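Local coordinates for protein A151R (African swine fever virus Georgia 2007/1, PDB 7CMA) that is a zinc-binding non-structural viral protein of uncertain function that may act as an oxygenase, at residues K16-I21 with N74-I79. Numbering follows the deposited sequence.
Sequences KLIECI and NIAKMI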
ATOM      1  N   LYS A  16      -7.719   7.283  -5.753  1.00 42.17           N
ATOM      2  CA  LYS A  16      -8.264   6.899  -4.425  1.00 43.85           C
ATOM      3  C   LYS A  16      -8.700   8.166  -3.671  1.00 38.54           C
ATOM      4  O   LYS A  16      -9.783   8.150  -3.094  1.00 41.79           O
ATOM      5  CB  LYS A  16      -7.234   6.094  -3.628  1.00 45.53           C
ATOM      6  CG  LYS A  16      -7.059   4.648  -4.073  1.00 50.10           C
ATOM      7  CD  LYS A  16      -6.675   3.700  -2.952  1.00 60.27           C
ATOM      8  CE  LYS A  16      -5.240   3.226  -3.035  1.00 66.93           C
ATOM      9  NZ  LYS A  16      -4.280   4.340  -2.844  1.00 79.50           N
ATOM     10  N   LEU A  17      -7.920   9.245  -3.750  1.00 43.08           N
ATOM     11  CA  LEU A  17      -8.205  10.506  -3.012  1.00 37.28           C
ATOM     12  C   LEU A  17      -9.411  11.201  -3.657  1.00 40.46           C
ATOM     13  O   LEU A  17     -10.335  11.539  -2.919  1.00 41.35           O
ATOM     14  CB  LEU A  17      -6.965  11.405  -3.013  1.00 43.08           C
ATOM     15  CG  LEU A  17      -7.082  12.689  -2.187  1.00 43.82           C
ATOM     16  CD1 LEU A  17      -7.678  12.414  -0.810  1.00 36.40           C
ATOM     17  CD2 LEU A  17      -5.728  13.370  -2.051  1.00 45.29           C
ATOM     18  N   ILE A  18      -9.482  11.209  -4.992  1.00 37.77           N
ATOM     19  CA  ILE A  18     -10.651  11.766  -5.739  1.00 44.24           C
ATOM     20  C   ILE A  18     -11.906  10.973  -5.363  1.00 45.75           C
ATOM     21  O   ILE A  18     -12.954  11.606  -5.145  1.00 46.66           O
ATOM     22  CB  ILE A  18     -10.409  11.766  -7.261  1.00 42.58           C
ATOM     23  CG1 ILE A  18      -9.409  12.851  -7.669  1.00 44.93           C
ATOM     24  CG2 ILE A  18     -11.723  11.898  -8.015  1.00 45.51           C
ATOM     25  CD1 ILE A  18      -9.120  12.900  -9.157  1.00 53.18           C
ATOM     26  N   GLU A  19     -11.810   9.641  -5.312  1.00 45.45           N
ATOM     27  CA  GLU A  19     -12.962   8.766  -4.956  1.00 48.89           C
ATOM     28  C   GLU A  19     -13.411   9.094  -3.525  1.00 43.77           C
ATOM     29  O   GLU A  19     -14.614   9.298  -3.319  1.00 46.81           O
ATOM     30  CB  GLU A  19     -12.593   7.286  -5.096  1.00 52.66           C
ATOM     31  CG  GLU A  19     -13.794   6.351  -5.022  1.00 55.71           C
ATOM     32  CD  GLU A  19     -14.669   6.318  -6.268  1.00 71.31           C
ATOM     33  OE1 GLU A  19     -14.329   7.012  -7.251  1.00 74.06           O
ATOM     34  OE2 GLU A  19     -15.711   5.628  -6.239  1.00 73.49           O
ATOM     35  N   CYS A  20     -12.459   9.213  -2.601  1.00 41.79           N
ATOM     36  CA  CYS A  20     -12.728   9.611  -1.195  1.00 43.74           C
ATOM     37  C   CYS A  20     -13.453  10.965  -1.158  1.00 39.21           C
ATOM     38  O   CYS A  20     -14.516  11.054  -0.505  1.00 42.32           O
ATOM     39  CB  CYS A  20     -11.437   9.677  -0.392  1.00 48.11           C
ATOM     40  SG  CYS A  20     -11.719   9.846   1.387  1.00 51.03           S
ATOM     41  N   ILE A  21     -12.918  11.972  -1.852  1.00 39.85           N
ATOM     42  CA  ILE A  21     -13.517  13.342  -1.875  1.00 39.27           C
ATOM     43  C   ILE A  21     -14.910  13.260  -2.502  1.00 47.22           C
ATOM     44  O   ILE A  21     -15.839  13.875  -1.950  1.00 46.94           O
ATOM     45  CB  ILE A  21     -12.613  14.340  -2.618  1.00 40.05           C
ATOM     46  CG1 ILE A  21     -11.241  14.458  -1.947  1.00 38.79           C
ATOM     47  CG2 ILE A  21     -13.300  15.693  -2.743  1.00 43.95           C
ATOM     48  CD1 ILE A  21     -10.216  15.176  -2.776  1.00 40.87           C
ATOM     49  N   ASN A  74     -16.206  15.883 -10.938  1.00 43.05           N
ATOM     50  CA  ASN A  74     -15.376  16.945 -11.559  1.00 45.15           C
ATOM     51  C   ASN A  74     -14.883  17.891 -10.464  1.00 42.18           C
ATOM     52  O   ASN A  74     -13.747  18.373 -10.580  1.00 45.42           O
ATOM     53  CB  ASN A  74     -16.118  17.692 -12.672  1.00 54.42           C
ATOM     54  CG  ASN A  74     -15.955  17.033 -14.028  1.00 66.98           C
ATOM     55  OD1 ASN A  74     -14.930  16.411 -14.304  1.00 74.74           O
ATOM     56  ND2 ASN A  74     -16.983  17.115 -14.858  1.00 62.58           N
ATOM     57  N   ILE A  75     -15.709  18.155  -9.446  1.00 47.63           N
ATOM     58  CA  ILE A  75     -15.305  19.027  -8.301  1.00 44.92           C
ATOM     59  C   ILE A  75     -14.229  18.301  -7.490  1.00 42.26           C
ATOM     60  O   ILE A  75     -13.189  18.925  -7.206  1.00 44.10           O
ATOM     61  CB  ILE A  75     -16.513  19.416  -7.430  1.00 54.11           C
ATOM     62  CG1 ILE A  75     -17.658  19.982  -8.274  1.00 50.20           C
ATOM     63  CG2 ILE A  75     -16.083  20.371  -6.324  1.00 51.00           C
ATOM     64  CD1 ILE A  75     -18.410  21.116  -7.626  1.00 54.73           C
ATOM     65  N   ALA A  76     -14.417  17.001  -7.248  1.00 42.09           N
ATOM     66  CA  ALA A  76     -13.427  16.159  -6.536  1.00 43.69           C
ATOM     67  C   ALA A  76     -12.055  16.290  -7.207  1.00 42.30           C
ATOM     68  O   ALA A  76     -11.052  16.376  -6.479  1.00 39.51           O
ATOM     69  CB  ALA A  76     -13.891  14.729  -6.503  1.00 45.67           C
ATOM     70  N   LYS A  77     -12.017  16.262  -8.543  1.00 44.59           N
ATOM     71  CA  LYS A  77     -10.763  16.367  -9.341  1.00 53.04           C
ATOM     72  C   LYS A  77     -10.148  17.760  -9.161  1.00 45.58           C
ATOM     73  O   LYS A  77      -8.926  17.837  -8.979  1.00 44.20           O
ATOM     74  CB  LYS A  77     -11.042  16.092 -10.821  1.00 58.39           C
ATOM     75  CG  LYS A  77      -9.804  16.019 -11.706  1.00 63.76           C
ATOM     76  CD  LYS A  77     -10.026  15.253 -12.993  1.00 74.35           C
ATOM     77  CE  LYS A  77     -10.814  13.974 -12.793  1.00 78.87           C
ATOM     78  NZ  LYS A  77     -11.316  13.431 -14.078  1.00 82.33           N
ATOM     79  N   MET A  78     -10.972  18.813  -9.222  1.00 49.00           N
ATOM     80  CA  MET A  78     -10.542  20.221  -8.992  1.00 53.15           C
ATOM     81  C   MET A  78      -9.927  20.344  -7.597  1.00 43.91           C
ATOM     82  O   MET A  78      -8.873  21.002  -7.468  1.00 39.60           O
ATOM     83  CB  MET A  78     -11.725  21.190  -9.101  1.00 64.63           C
ATOM     84  CG  MET A  78     -12.186  21.436 -10.526  1.00 76.80           C
ATOM     85  SD  MET A  78     -13.845  22.172 -10.598  1.00 79.44           S
ATOM     86  CE  MET A  78     -13.900  22.692 -12.312  1.00 83.31           C
ATOM     87  N   ILE A  79     -10.539  19.705  -6.597  1.00 44.97           N
ATOM     88  CA  ILE A  79     -10.066  19.767  -5.184  1.00 43.23           C
ATOM     89  C   ILE A  79      -8.738  19.000  -5.058  1.00 41.51           C
ATOM     90  O   ILE A  79      -7.823  19.537  -4.414  1.00 40.22           O
ATOM     91  CB  ILE A  79     -11.145  19.252  -4.211  1.00 41.43           C
ATOM     92  CG1 ILE A  79     -12.379  20.159  -4.217  1.00 44.40           C
ATOM     93  CG2 ILE A  79     -10.573  19.092  -2.811  1.00 49.33           C
ATOM     94  CD1 ILE A  79     -13.526  19.645  -3.385  1.00 47.62           C
TER
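Ala76 sets its methyl group between Ile18 and Ile21, one helical turn apart on the facing helix, and its small side chain is consistent with the close approach here, Ile18 CA lying 5.3 Å from Ala76 CA. Its CB lies 3.9 Å from Ile18 CG2 and 3.5 Å from Ile18 O, so the methyl rests partly on the backbone of helix 3-28. On the other flank, Ile21 CG2 reaches Ala76 CA at 3.8 Å. In Ile18, CG1 stands anti to the carbonyl carbon (chi1 -73°), with CG2 anti to the backbone N; Ile21 branches the same way, which leaves the longer branch of each to reach past the alanine. In Ile18, CD1 meets Lys77 CA at 3.8 Å and lies beside CB, CG and, through the bend at chi3, CE of that lysine. In Ile21, CD1 instead touches Ile79 CG2 at 3.9 Å, the two side chains crossing obliquely.

Around Ala76 the short segments run at 125° to each other, with axes 8.5 Å apart at closest approach. Tyr80 packs on Ile18 and Tyr22 on Ala76, while Ile92 of strand 90-94 touches both Ile21 and Ile79, joining the helix pair to the five-stranded sheet. At the periphery, a salt bridge between Glu19 and Lys73 links the same helices. The contact itself is aliphatic, so it depends on shape and burial rather than on directional polar bonds.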